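Local coordinates for protein histidinol dehydrogenase (Elizabethkingia anophelis NUHP1, PDB 6AN0) that probably catalyses the last step of histidine biosynthesis, the zinc- and NAD-dependent oxidation of L-histidinol to L-histidine in two stages, at residues I234-E242 with P374-V385. Numbering follows the deposited sequence.
Sequences IDMPAGPSE and PTNGYARNYSGV. With EDO (1,2-ethanediol), chain D; EDO (1,2-ethanediol), chain G.
Pro-237 is wedged between the rings of Tyr-378 and Tyr-382, and it holds both by CH-pi contacts. Its CB lies over one face of the Tyr-378 ring, 3.7 Å from the centroid and offset toward the rim. C1 of a 1,2-ethanediol, probably from the crystallisation liquor, touches the opposite face toward its rim. CD of Pro-237 sits over the centre of the Tyr-382 ring, and CG reaches both rings.

Met-236 can be followed outward. Met-236 CB approaches Tyr-382 CD1 at 4.2 Å. Met-236 SD rests 3.6 Å from Pro-374 N. A bend about the CG-SD bond (chi3 69°) carries CE on toward Ser-383 and Val-385. Met-236 CE ends 3.4 Å from Ser-383 O. Met-236 CE also lies 3.7 Å from Val-385 CG2.

Farther along, Thr-375 OG1, anti to the backbone N (chi1 -158°), points at Pro-240 O as a donor. The 2.4 Å between Thr-375 OG1 and Pro-240 O is implausibly short, so the exact geometry is doubtful. Thr-375 CG2 packs on Gly-239. Thr-375 to Tyr-378 form a type I' beta turn, closed by Tyr-378 N to Thr-375 O. Within it, Asn-376 N donates to Glu-242 OE2 at 3.2 Å, from above the carboxylate plane. That carboxylate also bonds Glu-330 N and forms a salt bridge with Arg-26. A water joins Ala-238 O to Asn-376 ND2.

Ser-241, a predicted substrate-binding residue, turns its CB away from this packing. Its OG bonds Gln-263, beside the predicted proton acceptor Glu-330 and near a zinc ion. Ser-383 OG bonds Lys-393 N of the second subunit. Residues 234-242 link strand 233-234 of the mixed sheet to strand 242-247 of the parallel sheet. The loop 374-385, between helix 360-365 and strand 391-399, packs along this link.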
# COMPACT_ATOMS: atom_id res chain seq x y z
N ILE A 234 7.69 1.02 0.71
CA ILE A 234 7.74 2.46 0.98
C ILE A 234 6.33 2.99 1.20
O ILE A 234 5.34 2.35 0.85
CB ILE A 234 8.46 3.24 -0.15
CG1 ILE A 234 7.65 3.19 -1.45
CG2 ILE A 234 9.88 2.69 -0.34
CD1 ILE A 234 8.25 4.04 -2.56
N ASP A 235 6.26 4.19 1.80
CA ASP A 235 4.95 4.73 2.21
C ASP A 235 4.10 5.11 1.00
O ASP A 235 2.97 4.63 0.86
CB ASP A 235 5.10 5.93 3.17
CG ASP A 235 6.13 6.97 2.74
OD1 ASP A 235 6.90 6.77 1.76
OD2 ASP A 235 6.18 8.02 3.43
N MET A 236 4.64 5.92 0.11
CA MET A 236 3.88 6.35 -1.06
C MET A 236 4.83 7.06 -2.02
O MET A 236 5.94 7.42 -1.61
CB MET A 236 2.76 7.29 -0.64
CG MET A 236 3.30 8.58 -0.11
SD MET A 236 1.98 9.61 0.53
CE MET A 236 1.49 8.66 1.96
N PRO A 237 4.43 7.30 -3.27
CA PRO A 237 5.26 8.11 -4.17
C PRO A 237 5.28 9.57 -3.74
O PRO A 237 4.42 10.04 -2.99
CB PRO A 237 4.57 7.96 -5.53
CG PRO A 237 3.61 6.84 -5.39
CD PRO A 237 3.22 6.80 -3.95
N ALA A 238 6.27 10.30 -4.24
CA ALA A 238 6.53 11.65 -3.78
C ALA A 238 6.24 12.69 -4.86
O ALA A 238 6.04 12.38 -6.04
CB ALA A 238 7.98 11.78 -3.29
N GLY A 239 6.20 13.95 -4.41
CA GLY A 239 6.09 15.11 -5.28
C GLY A 239 5.93 16.38 -4.46
O GLY A 239 5.87 16.33 -3.22
N PRO A 240 5.84 17.54 -5.12
CA PRO A 240 5.68 18.80 -4.37
C PRO A 240 4.28 18.92 -3.78
O PRO A 240 3.31 18.36 -4.29
CB PRO A 240 5.93 19.88 -5.43
CG PRO A 240 6.48 19.15 -6.65
CD PRO A 240 5.95 17.75 -6.57
N SER A 241 4.19 19.69 -2.70
CA SER A 241 2.92 19.84 -2.00
C SER A 241 2.00 20.82 -2.73
O SER A 241 2.43 21.59 -3.59
CB SER A 241 3.14 20.29 -0.56
OG SER A 241 3.97 21.43 -0.53
N GLU A 242 0.72 20.77 -2.37
CA GLU A 242 -0.29 21.49 -3.14
C GLU A 242 -1.55 21.67 -2.29
O GLU A 242 -1.80 20.90 -1.35
CB GLU A 242 -0.61 20.73 -4.43
CG GLU A 242 -1.12 19.35 -4.11
CD GLU A 242 -1.18 18.39 -5.27
OE1 GLU A 242 -2.12 17.56 -5.25
OE2 GLU A 242 -0.29 18.42 -6.16
N PRO A 374 -0.59 12.05 -0.10
CA PRO A 374 -0.27 11.83 -1.52
C PRO A 374 -0.49 13.10 -2.34
O PRO A 374 -1.55 13.74 -2.28
CB PRO A 374 -1.25 10.73 -1.95
CG PRO A 374 -2.42 10.94 -1.05
CD PRO A 374 -1.83 11.34 0.30
N THR A 375 0.50 13.44 -3.13
CA THR A 375 0.53 14.67 -3.90
C THR A 375 0.60 14.33 -5.40
O THR A 375 0.71 13.16 -5.79
CB THR A 375 1.70 15.52 -3.44
OG1 THR A 375 1.47 16.89 -3.79
CG2 THR A 375 2.95 15.00 -4.11
N ASN A 376 0.53 15.36 -6.24
CA ASN A 376 0.74 15.23 -7.69
C ASN A 376 -0.29 14.29 -8.32
O ASN A 376 -0.02 13.64 -9.34
CB ASN A 376 2.16 14.75 -8.00
CG ASN A 376 2.58 15.05 -9.43
OD1 ASN A 376 2.05 15.95 -10.08
ND2 ASN A 376 3.54 14.28 -9.92
N GLY A 377 -1.48 14.20 -7.72
CA GLY A 377 -2.53 13.34 -8.22
C GLY A 377 -2.52 11.94 -7.65
O GLY A 377 -3.42 11.15 -7.97
N TYR A 378 -1.56 11.60 -6.79
CA TYR A 378 -1.58 10.29 -6.16
C TYR A 378 -2.72 10.12 -5.17
O TYR A 378 -2.92 9.02 -4.67
CB TYR A 378 -0.24 10.01 -5.48
CG TYR A 378 0.81 9.63 -6.51
CD1 TYR A 378 0.71 8.43 -7.22
CD2 TYR A 378 1.87 10.47 -6.80
CE1 TYR A 378 1.65 8.07 -8.16
CE2 TYR A 378 2.83 10.12 -7.76
CZ TYR A 378 2.70 8.92 -8.43
OH TYR A 378 3.63 8.55 -9.37
N ALA A 379 -3.49 11.18 -4.89
CA ALA A 379 -4.71 10.96 -4.12
C ALA A 379 -5.72 10.12 -4.89
O ALA A 379 -6.69 9.63 -4.28
CB ALA A 379 -5.32 12.29 -3.68
N ARG A 380 -5.51 9.91 -6.20
CA ARG A 380 -6.37 8.99 -6.95
C ARG A 380 -6.20 7.54 -6.53
O ARG A 380 -7.11 6.74 -6.78
CB ARG A 380 -6.08 9.09 -8.46
CG ARG A 380 -6.34 10.47 -9.01
CD ARG A 380 -6.01 10.57 -10.50
NE ARG A 380 -6.11 11.97 -10.94
CZ ARG A 380 -5.08 12.70 -11.36
NH1 ARG A 380 -3.87 12.16 -11.44
NH2 ARG A 380 -5.26 13.97 -11.73
N ASN A 381 -5.05 7.17 -5.97
CA ASN A 381 -4.80 5.76 -5.73
C ASN A 381 -4.03 5.46 -4.46
O ASN A 381 -3.75 4.28 -4.21
CB ASN A 381 -4.09 5.11 -6.96
CG ASN A 381 -2.94 5.96 -7.55
OD1 ASN A 381 -2.48 6.93 -6.95
ND2 ASN A 381 -2.47 5.58 -8.73
N TYR A 382 -3.73 6.45 -3.64
CA TYR A 382 -3.10 6.23 -2.34
C TYR A 382 -3.83 7.02 -1.28
O TYR A 382 -4.51 8.00 -1.58
CB TYR A 382 -1.61 6.67 -2.32
CG TYR A 382 -0.70 5.83 -3.18
CD1 TYR A 382 0.06 4.80 -2.61
CD2 TYR A 382 -0.59 6.06 -4.55
CE1 TYR A 382 0.93 4.02 -3.39
CE2 TYR A 382 0.26 5.29 -5.34
CZ TYR A 382 1.01 4.27 -4.76
OH TYR A 382 1.87 3.50 -5.52
N SER A 383 -3.62 6.62 -0.02
CA SER A 383 -4.08 7.36 1.15
C SER A 383 -2.91 8.09 1.80
O SER A 383 -1.74 7.78 1.56
CB SER A 383 -4.71 6.43 2.21
OG SER A 383 -5.76 5.63 1.66
N GLY A 384 -3.23 9.04 2.67
CA GLY A 384 -2.21 9.56 3.56
C GLY A 384 -1.75 8.49 4.53
O GLY A 384 -2.42 7.48 4.76
N VAL A 385 -0.56 8.70 5.11
CA VAL A 385 -0.08 7.78 6.14
C VAL A 385 -1.09 7.71 7.28
O VAL A 385 -1.68 8.72 7.68
CB VAL A 385 1.31 8.22 6.64
CG1 VAL A 385 1.71 7.44 7.89
CG2 VAL A 385 2.35 7.99 5.53
C1 EDO D . -0.05 5.13 2.88
O1 EDO D . -0.72 4.09 3.60
C2 EDO D . 1.41 5.04 3.32
O2 EDO D . 1.78 3.67 3.18
C1 EDO G . -0.53 9.40 -10.74
O1 EDO G . -0.34 10.81 -10.56
C2 EDO G . -1.89 8.98 -10.18
O2 EDO G . -2.90 9.34 -11.12
O HOH W 1 5.39 12.89 -8.52